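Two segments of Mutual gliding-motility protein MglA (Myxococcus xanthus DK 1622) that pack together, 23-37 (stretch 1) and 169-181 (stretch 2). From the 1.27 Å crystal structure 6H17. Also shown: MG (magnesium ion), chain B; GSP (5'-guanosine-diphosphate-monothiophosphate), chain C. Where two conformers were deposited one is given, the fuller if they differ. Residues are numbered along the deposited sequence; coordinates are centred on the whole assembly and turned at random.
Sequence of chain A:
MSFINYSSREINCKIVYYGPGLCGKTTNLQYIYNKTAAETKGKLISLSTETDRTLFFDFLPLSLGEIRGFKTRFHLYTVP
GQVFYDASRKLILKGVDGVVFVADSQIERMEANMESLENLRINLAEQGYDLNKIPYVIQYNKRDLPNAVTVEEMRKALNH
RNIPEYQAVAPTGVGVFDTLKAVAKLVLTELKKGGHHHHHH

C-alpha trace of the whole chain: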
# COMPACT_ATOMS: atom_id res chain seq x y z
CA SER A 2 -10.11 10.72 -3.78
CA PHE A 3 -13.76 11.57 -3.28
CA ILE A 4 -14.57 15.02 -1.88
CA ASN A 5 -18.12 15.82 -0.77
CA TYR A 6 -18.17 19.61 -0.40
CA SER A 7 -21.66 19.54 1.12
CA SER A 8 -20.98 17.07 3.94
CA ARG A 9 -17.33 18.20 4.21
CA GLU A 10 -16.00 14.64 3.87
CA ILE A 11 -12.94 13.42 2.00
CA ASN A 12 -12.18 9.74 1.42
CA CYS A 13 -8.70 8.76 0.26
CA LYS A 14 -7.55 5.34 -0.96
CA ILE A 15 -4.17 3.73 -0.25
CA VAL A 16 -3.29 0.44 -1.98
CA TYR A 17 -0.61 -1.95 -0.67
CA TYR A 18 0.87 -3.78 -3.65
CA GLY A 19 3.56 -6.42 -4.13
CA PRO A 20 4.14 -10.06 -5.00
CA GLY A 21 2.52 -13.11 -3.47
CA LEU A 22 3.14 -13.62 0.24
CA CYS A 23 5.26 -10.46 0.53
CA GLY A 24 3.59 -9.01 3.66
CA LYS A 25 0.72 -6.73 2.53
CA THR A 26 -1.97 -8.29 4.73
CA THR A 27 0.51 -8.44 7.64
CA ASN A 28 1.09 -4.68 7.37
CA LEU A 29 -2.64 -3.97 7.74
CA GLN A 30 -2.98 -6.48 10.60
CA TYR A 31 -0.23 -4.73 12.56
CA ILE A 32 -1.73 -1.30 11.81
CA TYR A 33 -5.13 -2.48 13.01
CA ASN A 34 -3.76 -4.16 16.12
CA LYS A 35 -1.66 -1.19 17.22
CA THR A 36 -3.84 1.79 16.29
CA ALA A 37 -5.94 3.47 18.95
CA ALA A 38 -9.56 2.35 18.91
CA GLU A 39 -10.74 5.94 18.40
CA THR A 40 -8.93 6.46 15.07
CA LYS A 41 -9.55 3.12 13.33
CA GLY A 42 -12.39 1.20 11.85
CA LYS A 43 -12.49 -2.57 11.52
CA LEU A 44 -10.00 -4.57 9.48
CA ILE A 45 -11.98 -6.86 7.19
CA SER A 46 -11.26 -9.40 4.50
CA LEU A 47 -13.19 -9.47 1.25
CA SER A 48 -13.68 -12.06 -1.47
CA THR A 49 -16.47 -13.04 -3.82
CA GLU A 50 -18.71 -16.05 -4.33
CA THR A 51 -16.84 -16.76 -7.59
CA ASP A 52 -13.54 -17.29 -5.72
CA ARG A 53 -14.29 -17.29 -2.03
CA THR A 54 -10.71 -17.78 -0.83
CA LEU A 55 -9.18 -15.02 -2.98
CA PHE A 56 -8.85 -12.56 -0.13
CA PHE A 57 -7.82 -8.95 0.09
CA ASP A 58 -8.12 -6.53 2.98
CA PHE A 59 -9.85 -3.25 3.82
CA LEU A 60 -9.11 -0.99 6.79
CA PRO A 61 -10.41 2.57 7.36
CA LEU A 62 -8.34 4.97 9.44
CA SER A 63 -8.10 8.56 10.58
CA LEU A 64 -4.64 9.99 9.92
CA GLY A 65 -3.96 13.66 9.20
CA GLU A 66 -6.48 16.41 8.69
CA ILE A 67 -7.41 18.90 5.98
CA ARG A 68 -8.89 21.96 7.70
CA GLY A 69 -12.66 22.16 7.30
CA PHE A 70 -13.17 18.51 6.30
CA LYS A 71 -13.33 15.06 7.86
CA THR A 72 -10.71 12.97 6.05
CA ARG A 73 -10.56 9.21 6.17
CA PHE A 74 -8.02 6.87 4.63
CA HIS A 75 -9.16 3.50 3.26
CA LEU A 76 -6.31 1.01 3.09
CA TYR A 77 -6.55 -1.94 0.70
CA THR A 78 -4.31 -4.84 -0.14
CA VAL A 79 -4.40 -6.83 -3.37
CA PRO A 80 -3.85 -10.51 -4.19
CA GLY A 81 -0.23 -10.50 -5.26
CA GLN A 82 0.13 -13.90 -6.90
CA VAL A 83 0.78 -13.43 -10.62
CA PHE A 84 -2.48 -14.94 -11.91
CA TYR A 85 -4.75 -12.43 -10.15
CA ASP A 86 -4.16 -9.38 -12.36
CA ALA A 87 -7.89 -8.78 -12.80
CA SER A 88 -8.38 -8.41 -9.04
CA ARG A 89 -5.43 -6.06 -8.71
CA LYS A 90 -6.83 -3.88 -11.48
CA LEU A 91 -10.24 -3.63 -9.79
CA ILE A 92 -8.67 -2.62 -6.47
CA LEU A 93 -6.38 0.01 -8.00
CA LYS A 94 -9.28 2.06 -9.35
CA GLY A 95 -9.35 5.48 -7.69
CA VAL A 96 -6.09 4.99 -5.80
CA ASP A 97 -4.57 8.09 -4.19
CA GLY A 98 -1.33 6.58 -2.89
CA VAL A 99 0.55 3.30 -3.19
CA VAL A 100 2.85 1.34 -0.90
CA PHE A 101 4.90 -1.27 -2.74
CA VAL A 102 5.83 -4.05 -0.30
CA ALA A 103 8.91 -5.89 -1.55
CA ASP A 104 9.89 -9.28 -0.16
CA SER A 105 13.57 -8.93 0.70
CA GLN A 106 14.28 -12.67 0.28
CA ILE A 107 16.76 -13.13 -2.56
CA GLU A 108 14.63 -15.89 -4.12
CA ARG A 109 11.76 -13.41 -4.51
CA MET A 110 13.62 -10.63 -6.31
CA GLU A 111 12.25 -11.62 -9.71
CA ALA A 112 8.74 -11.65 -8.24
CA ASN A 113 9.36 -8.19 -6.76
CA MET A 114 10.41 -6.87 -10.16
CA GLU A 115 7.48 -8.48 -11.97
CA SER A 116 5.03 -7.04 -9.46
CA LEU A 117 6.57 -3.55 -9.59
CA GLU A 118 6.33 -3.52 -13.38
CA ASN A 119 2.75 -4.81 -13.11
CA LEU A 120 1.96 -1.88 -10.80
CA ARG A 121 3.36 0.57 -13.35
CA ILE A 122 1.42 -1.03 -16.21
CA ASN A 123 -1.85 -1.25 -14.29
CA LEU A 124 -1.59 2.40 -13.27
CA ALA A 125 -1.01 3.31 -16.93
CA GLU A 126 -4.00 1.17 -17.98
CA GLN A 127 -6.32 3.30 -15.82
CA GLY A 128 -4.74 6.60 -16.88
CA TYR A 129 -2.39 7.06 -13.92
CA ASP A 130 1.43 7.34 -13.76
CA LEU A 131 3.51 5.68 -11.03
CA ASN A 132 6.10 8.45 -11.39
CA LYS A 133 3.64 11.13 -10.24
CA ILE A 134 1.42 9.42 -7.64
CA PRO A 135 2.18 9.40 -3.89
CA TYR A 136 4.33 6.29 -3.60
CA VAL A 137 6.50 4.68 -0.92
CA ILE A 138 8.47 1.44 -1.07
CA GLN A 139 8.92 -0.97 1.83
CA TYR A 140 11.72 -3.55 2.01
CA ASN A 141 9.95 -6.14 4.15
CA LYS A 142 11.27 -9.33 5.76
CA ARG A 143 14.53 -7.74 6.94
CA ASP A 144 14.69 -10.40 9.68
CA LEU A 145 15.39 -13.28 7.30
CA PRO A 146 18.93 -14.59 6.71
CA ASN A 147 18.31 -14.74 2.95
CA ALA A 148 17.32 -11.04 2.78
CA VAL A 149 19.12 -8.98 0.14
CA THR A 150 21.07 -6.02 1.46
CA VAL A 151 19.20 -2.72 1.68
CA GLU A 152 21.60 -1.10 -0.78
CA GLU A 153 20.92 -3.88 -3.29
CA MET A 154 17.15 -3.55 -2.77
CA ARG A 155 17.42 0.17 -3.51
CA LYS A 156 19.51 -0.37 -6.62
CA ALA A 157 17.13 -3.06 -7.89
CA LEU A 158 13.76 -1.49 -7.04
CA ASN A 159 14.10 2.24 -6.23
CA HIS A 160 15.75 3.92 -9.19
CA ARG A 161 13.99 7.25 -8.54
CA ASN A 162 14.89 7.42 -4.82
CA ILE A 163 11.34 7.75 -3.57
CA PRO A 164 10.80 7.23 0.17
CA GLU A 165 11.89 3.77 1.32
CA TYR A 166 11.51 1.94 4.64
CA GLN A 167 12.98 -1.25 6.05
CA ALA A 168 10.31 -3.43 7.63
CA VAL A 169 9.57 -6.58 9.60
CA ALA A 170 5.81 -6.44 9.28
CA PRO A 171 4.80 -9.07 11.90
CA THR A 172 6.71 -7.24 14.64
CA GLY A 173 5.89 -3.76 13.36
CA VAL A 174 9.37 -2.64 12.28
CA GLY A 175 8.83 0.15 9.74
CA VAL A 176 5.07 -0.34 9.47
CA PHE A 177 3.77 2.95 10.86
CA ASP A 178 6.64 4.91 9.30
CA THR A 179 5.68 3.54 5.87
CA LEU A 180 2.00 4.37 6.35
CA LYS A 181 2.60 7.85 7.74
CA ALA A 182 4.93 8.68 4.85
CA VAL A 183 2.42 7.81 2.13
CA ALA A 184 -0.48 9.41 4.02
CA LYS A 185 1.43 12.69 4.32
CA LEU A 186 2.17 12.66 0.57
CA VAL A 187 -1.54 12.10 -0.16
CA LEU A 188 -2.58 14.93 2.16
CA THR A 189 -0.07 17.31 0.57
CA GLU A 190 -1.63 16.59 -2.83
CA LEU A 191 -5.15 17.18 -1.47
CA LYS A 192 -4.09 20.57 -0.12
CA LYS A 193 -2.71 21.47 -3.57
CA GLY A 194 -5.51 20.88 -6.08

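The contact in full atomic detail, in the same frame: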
# COMPACT_ATOMS: atom_id res chain seq x y z
N CYS A 23 4.19 -11.39 0.21
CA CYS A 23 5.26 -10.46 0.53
C CYS A 23 5.07 -9.71 1.85
O CYS A 23 6.05 -9.17 2.37
CB CYS A 23 5.46 -9.46 -0.60
SG CYS A 23 4.07 -8.30 -0.80
N GLY A 24 3.86 -9.66 2.39
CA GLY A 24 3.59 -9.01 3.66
C GLY A 24 2.55 -7.90 3.65
O GLY A 24 2.49 -7.12 4.61
N LYS A 25 1.73 -7.79 2.60
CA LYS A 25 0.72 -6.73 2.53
C LYS A 25 -0.33 -6.87 3.62
O LYS A 25 -0.58 -5.93 4.39
CB LYS A 25 0.05 -6.76 1.15
CG LYS A 25 1.02 -6.54 -0.01
CD LYS A 25 0.39 -6.70 -1.39
CE LYS A 25 -0.13 -8.09 -1.69
NZ LYS A 25 0.92 -9.13 -1.86
N THR A 26 -0.97 -8.04 3.71
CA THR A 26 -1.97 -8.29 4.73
C THR A 26 -1.37 -8.08 6.12
O THR A 26 -2.01 -7.48 6.99
CB THR A 26 -2.53 -9.69 4.56
OG1 THR A 26 -3.24 -9.76 3.31
CG2 THR A 26 -3.48 -10.07 5.71
N THR A 27 -0.14 -8.55 6.33
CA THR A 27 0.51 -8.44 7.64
C THR A 27 0.68 -6.98 8.03
O THR A 27 0.49 -6.62 9.20
CB THR A 27 1.86 -9.13 7.59
OG1 THR A 27 1.70 -10.52 7.29
CG2 THR A 27 2.58 -9.06 8.94
N ASN A 28 1.02 -6.11 7.07
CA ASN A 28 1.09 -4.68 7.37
C ASN A 28 -0.23 -4.18 7.95
O ASN A 28 -0.26 -3.49 8.98
CB ASN A 28 1.43 -3.87 6.10
CG ASN A 28 2.92 -3.60 5.93
OD1 ASN A 28 3.40 -2.54 6.34
ND2 ASN A 28 3.63 -4.50 5.28
N LEU A 29 -1.34 -4.46 7.26
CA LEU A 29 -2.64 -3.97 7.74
C LEU A 29 -3.03 -4.59 9.08
O LEU A 29 -3.66 -3.92 9.91
CB LEU A 29 -3.73 -4.18 6.70
CG LEU A 29 -3.91 -3.02 5.71
CD1 LEU A 29 -2.69 -2.78 4.86
CD2 LEU A 29 -5.15 -3.22 4.86
N GLN A 30 -2.68 -5.85 9.31
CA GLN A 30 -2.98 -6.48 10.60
C GLN A 30 -2.25 -5.77 11.73
O GLN A 30 -2.83 -5.53 12.80
CB GLN A 30 -2.61 -7.97 10.55
CG GLN A 30 -3.54 -8.77 9.66
CD GLN A 30 -3.12 -10.20 9.33
OE1 GLN A 30 -1.93 -10.56 9.30
NE2 GLN A 30 -4.12 -11.03 9.05
N TYR A 31 -0.97 -5.43 11.53
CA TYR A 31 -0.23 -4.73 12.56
C TYR A 31 -0.82 -3.34 12.78
O TYR A 31 -1.02 -2.91 13.93
CB TYR A 31 1.26 -4.62 12.17
CG TYR A 31 2.07 -4.04 13.31
CD1 TYR A 31 2.56 -4.87 14.30
CD2 TYR A 31 2.26 -2.67 13.44
CE1 TYR A 31 3.23 -4.36 15.39
CE2 TYR A 31 2.97 -2.16 14.52
CZ TYR A 31 3.43 -3.01 15.48
OH TYR A 31 4.12 -2.52 16.58
N ILE A 32 -1.11 -2.62 11.69
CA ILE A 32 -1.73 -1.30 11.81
C ILE A 32 -3.02 -1.39 12.61
O ILE A 32 -3.26 -0.60 13.54
CB ILE A 32 -1.96 -0.69 10.41
CG1 ILE A 32 -0.62 -0.40 9.73
CG2 ILE A 32 -2.77 0.60 10.53
CD1 ILE A 32 -0.73 -0.17 8.23
N TYR A 33 -3.88 -2.33 12.26
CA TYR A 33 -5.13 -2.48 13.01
C TYR A 33 -4.86 -2.78 14.47
O TYR A 33 -5.47 -2.18 15.37
CB TYR A 33 -5.99 -3.57 12.38
CG TYR A 33 -7.25 -3.81 13.17
CD1 TYR A 33 -8.30 -2.91 13.11
CD2 TYR A 33 -7.37 -4.91 14.00
CE1 TYR A 33 -9.45 -3.10 13.86
CE2 TYR A 33 -8.52 -5.11 14.74
CZ TYR A 33 -9.54 -4.20 14.65
OH TYR A 33 -10.70 -4.40 15.40
N ASN A 34 -3.96 -3.73 14.74
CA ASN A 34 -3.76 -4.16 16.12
C ASN A 34 -3.24 -3.04 16.99
O ASN A 34 -3.57 -2.97 18.19
CB ASN A 34 -2.80 -5.35 16.16
CG ASN A 34 -3.41 -6.61 15.62
OD1 ASN A 34 -4.62 -6.73 15.49
ND2 ASN A 34 -2.56 -7.60 15.32
N LYS A 35 -2.38 -2.18 16.44
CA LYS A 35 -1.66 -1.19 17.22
C LYS A 35 -2.18 0.23 17.09
O LYS A 35 -1.61 1.14 17.71
CB LYS A 35 -0.16 -1.26 16.90
CG LYS A 35 0.47 -2.56 17.29
CD LYS A 35 0.37 -2.87 18.76
CE LYS A 35 1.12 -4.16 19.06
NZ LYS A 35 1.81 -4.10 20.37
N THR A 36 -3.25 0.46 16.37
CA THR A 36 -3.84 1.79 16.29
C THR A 36 -4.87 1.94 17.39
O THR A 36 -5.59 1.01 17.73
CB THR A 36 -4.48 1.99 14.91
OG1 THR A 36 -3.45 2.04 13.93
CG2 THR A 36 -5.27 3.28 14.84
N ALA A 37 -4.95 3.16 17.93
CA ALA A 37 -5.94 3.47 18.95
C ALA A 37 -7.35 3.21 18.44
O ALA A 37 -7.68 3.49 17.29
CB ALA A 37 -5.79 4.94 19.34
N VAL A 169 9.84 -5.21 9.16
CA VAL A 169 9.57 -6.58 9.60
C VAL A 169 8.10 -6.54 10.00
O VAL A 169 7.75 -6.24 11.15
CB VAL A 169 10.46 -7.04 10.76
CG1 VAL A 169 10.17 -8.49 11.10
CG2 VAL A 169 11.91 -6.86 10.42
N ALA A 170 7.21 -6.78 9.04
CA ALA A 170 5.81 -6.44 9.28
C ALA A 170 5.20 -7.14 10.49
O ALA A 170 4.43 -6.49 11.21
CB ALA A 170 4.99 -6.65 8.01
N PRO A 171 5.47 -8.42 10.77
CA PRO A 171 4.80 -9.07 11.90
C PRO A 171 5.12 -8.44 13.24
O PRO A 171 4.30 -8.52 14.16
CB PRO A 171 5.29 -10.53 11.82
CG PRO A 171 5.64 -10.71 10.37
CD PRO A 171 6.23 -9.38 9.95
N THR A 172 6.31 -7.86 13.39
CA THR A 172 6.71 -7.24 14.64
C THR A 172 6.55 -5.73 14.62
O THR A 172 6.79 -5.07 15.64
CB THR A 172 8.15 -7.58 14.99
OG1 THR A 172 8.99 -7.03 13.97
CG2 THR A 172 8.36 -9.10 15.10
N GLY A 173 6.14 -5.17 13.49
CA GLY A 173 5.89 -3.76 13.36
C GLY A 173 7.05 -2.91 12.89
O GLY A 173 6.85 -1.70 12.68
N VAL A 174 8.24 -3.47 12.71
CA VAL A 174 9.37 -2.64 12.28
C VAL A 174 8.99 -1.96 10.98
O VAL A 174 8.61 -2.63 10.01
CB VAL A 174 10.63 -3.48 12.12
CG1 VAL A 174 11.77 -2.59 11.60
CG2 VAL A 174 11.04 -4.17 13.41
N GLY A 175 9.07 -0.62 10.95
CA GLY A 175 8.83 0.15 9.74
C GLY A 175 7.39 0.33 9.32
O GLY A 175 7.12 1.04 8.35
N VAL A 176 6.43 -0.31 9.99
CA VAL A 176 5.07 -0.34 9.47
C VAL A 176 4.39 1.02 9.57
O VAL A 176 3.82 1.53 8.59
CB VAL A 176 4.26 -1.45 10.16
CG1 VAL A 176 2.77 -1.38 9.82
CG2 VAL A 176 4.82 -2.82 9.82
N PHE A 177 4.39 1.63 10.75
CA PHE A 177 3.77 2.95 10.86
C PHE A 177 4.57 4.01 10.11
O PHE A 177 3.95 4.94 9.56
CB PHE A 177 3.55 3.35 12.33
CG PHE A 177 2.36 2.71 12.96
CD1 PHE A 177 1.09 3.00 12.51
CD2 PHE A 177 2.49 1.85 14.03
CE1 PHE A 177 -0.03 2.42 13.10
CE2 PHE A 177 1.38 1.27 14.62
CZ PHE A 177 0.12 1.55 14.13
N ASP A 178 5.89 3.92 10.06
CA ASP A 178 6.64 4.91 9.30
C ASP A 178 6.25 4.88 7.82
O ASP A 178 6.12 5.93 7.17
CB ASP A 178 8.14 4.70 9.43
CG ASP A 178 8.70 5.18 10.75
OD1 ASP A 178 7.97 5.83 11.54
OD2 ASP A 178 9.90 4.92 10.97
N THR A 179 6.08 3.68 7.27
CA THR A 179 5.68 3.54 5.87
C THR A 179 4.32 4.19 5.64
O THR A 179 4.13 4.97 4.70
CB THR A 179 5.62 2.06 5.50
OG1 THR A 179 6.90 1.44 5.60
CG2 THR A 179 5.12 1.83 4.08
N LEU A 180 3.35 3.84 6.49
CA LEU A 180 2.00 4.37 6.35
C LEU A 180 1.98 5.88 6.49
O LEU A 180 1.33 6.58 5.69
CB LEU A 180 1.11 3.73 7.42
CG LEU A 180 -0.32 4.30 7.51
CD1 LEU A 180 -1.10 4.01 6.23
CD2 LEU A 180 -1.06 3.72 8.72
N LYS A 181 2.64 6.41 7.51
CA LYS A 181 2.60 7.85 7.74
C LYS A 181 3.24 8.59 6.59
O LYS A 181 2.80 9.69 6.23
CB LYS A 181 3.26 8.18 9.07
CG LYS A 181 2.43 7.76 10.26
CD LYS A 181 3.21 7.75 11.56
CE LYS A 181 2.29 7.57 12.77
NZ LYS A 181 0.84 7.41 12.40
MG MG B . -2.85 -10.94 1.61
PG GSP C . -1.05 -12.30 -0.82
O3B GSP C . 0.12 -12.12 0.33
S1G GSP C . -0.86 -14.05 -1.46
O2G GSP C . -2.38 -11.99 -0.10
O3G GSP C . -0.76 -11.22 -1.87
PB GSP C . 0.42 -10.96 1.37
O1B GSP C . 1.36 -9.97 0.79
O2B GSP C . -0.84 -10.42 1.93
PA GSP C . 0.95 -11.94 4.04
O1A GSP C . 0.95 -10.64 4.69
O2A GSP C . -0.22 -12.81 4.24
O3A GSP C . 1.24 -11.79 2.49
O5' GSP C . 2.30 -12.66 4.50
C5' GSP C . 2.63 -13.94 3.98
C4' GSP C . 3.52 -14.69 4.97
O4' GSP C . 4.75 -13.97 5.17
C3' GSP C . 2.87 -14.82 6.33
O3' GSP C . 3.17 -16.09 6.88
C2' GSP C . 3.51 -13.73 7.19
O2' GSP C . 3.55 -13.99 8.56
C1' GSP C . 4.91 -13.70 6.56
N9 GSP C . 5.61 -12.44 6.72
C8 GSP C . 5.13 -11.21 6.41
N7 GSP C . 6.05 -10.27 6.70
C5 GSP C . 7.14 -10.92 7.20
C6 GSP C . 8.37 -10.48 7.68
O6 GSP C . 8.75 -9.28 7.72
N1 GSP C . 9.22 -11.44 8.13
C2 GSP C . 8.91 -12.78 8.11
N2 GSP C . 9.80 -13.65 8.56
N3 GSP C . 7.72 -13.23 7.66
C4 GSP C . 6.87 -12.28 7.22
O HOH W 1 2.71 0.15 6.40
O HOH W 2 -3.16 -9.25 0.35
O HOH W 3 -4.84 -11.38 1.52
O HOH W 4 -2.59 -12.57 2.86

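Stretch 2 crosses the helix of residues 25-35 first as a loop and then as a helix, and no direct hydrogen bond joins the two. The contact rests on close packing, one bridging water and a nucleotide held by both stretches.

Val 169 begins the loop with its side chain turned away from stretch 1. Its backbone does the work instead: Val 169 O accepts hydrogen bonds from Thr 172 N and, at 3.2 Å, from Thr 172 OG1, which tightens the turn that follows.

Ala 170 points its CB toward the start of the helix. The methyl carbon, Ala 170 CB, lies 3.5 Å from Thr 27 CG2, 3.7 Å from Asn 28 ND2 and 4.2 Å from Gly 24 O, so a small side chain suits this buried spot. The Asn 28 amide is already engaged, since Asn 28 ND2 donates to Gly 24 O at 2.9 Å with a nearly straight angle. Ala 170 N also makes a weak hydrogen bond to GSP O6 (3.2 Å), at the guanine end of the nucleotide, while Thr 27 OG1 donates to GSP O1A (2.7 Å) at the phosphates. Thr 27 thus uses its hydroxyl for the ligand and its methyl for the loop.

Pro 171 directs its CB away from stretch 1, yet its ring still meets Thr 27, with Pro 171 CG 3.8 Å from Thr 27 CG2. Thr 172 also faces away and offers its carbonyl, Thr 172 O lying 3.6 Å from Tyr 31 CE1.

Gly 173 is the tightest point. Its CA sits over one face of the Tyr 31 ring, 3.3 Å from the ring centroid and 12° off the normal, a CH-pi contact. A CB here would fall 2.1 Å from Tyr 31 CZ, a clash, and the backbone angles (phi 92°, psi -5°) call for glycine independently.

Val 174 turns away, and Gly 175, whose positive phi favours glycine, takes the N-cap position of the second helix. That helix runs at 97° to the first, almost perpendicular.

Val 176 opens it by pointing toward stretch 1. Val 176 CG1 packs 3.5 Å from Ile 32 CG1 and 3.9 Å from Tyr 31 CD2, a compact branched side chain among apolar neighbours. Its carbonyl is joined to Asn 28 through water 1, which donates to Val 176 O and to Asn 28 OD1, each at 2.8 Å.

Phe 177 starts out sideways, but its side chain carries the ring to the C-terminal part of the first helix. Phe 177 CE2 is 3.8 Å from Tyr 31 CE2, the two planes inclined at 64°. At the ring edge lie Lys 35 CB, 3.7 Å from Phe 177 CE2, and Thr 36 OG1, 3.5 Å from Phe 177 CE1; Thr 36 OG1 is satisfied by donating to Ile 32 O (2.7 Å).

Leu 180, one turn beyond Val 176, completes the contact, Leu 180 CD2 lying 3.9 Å from Ile 32 CD1.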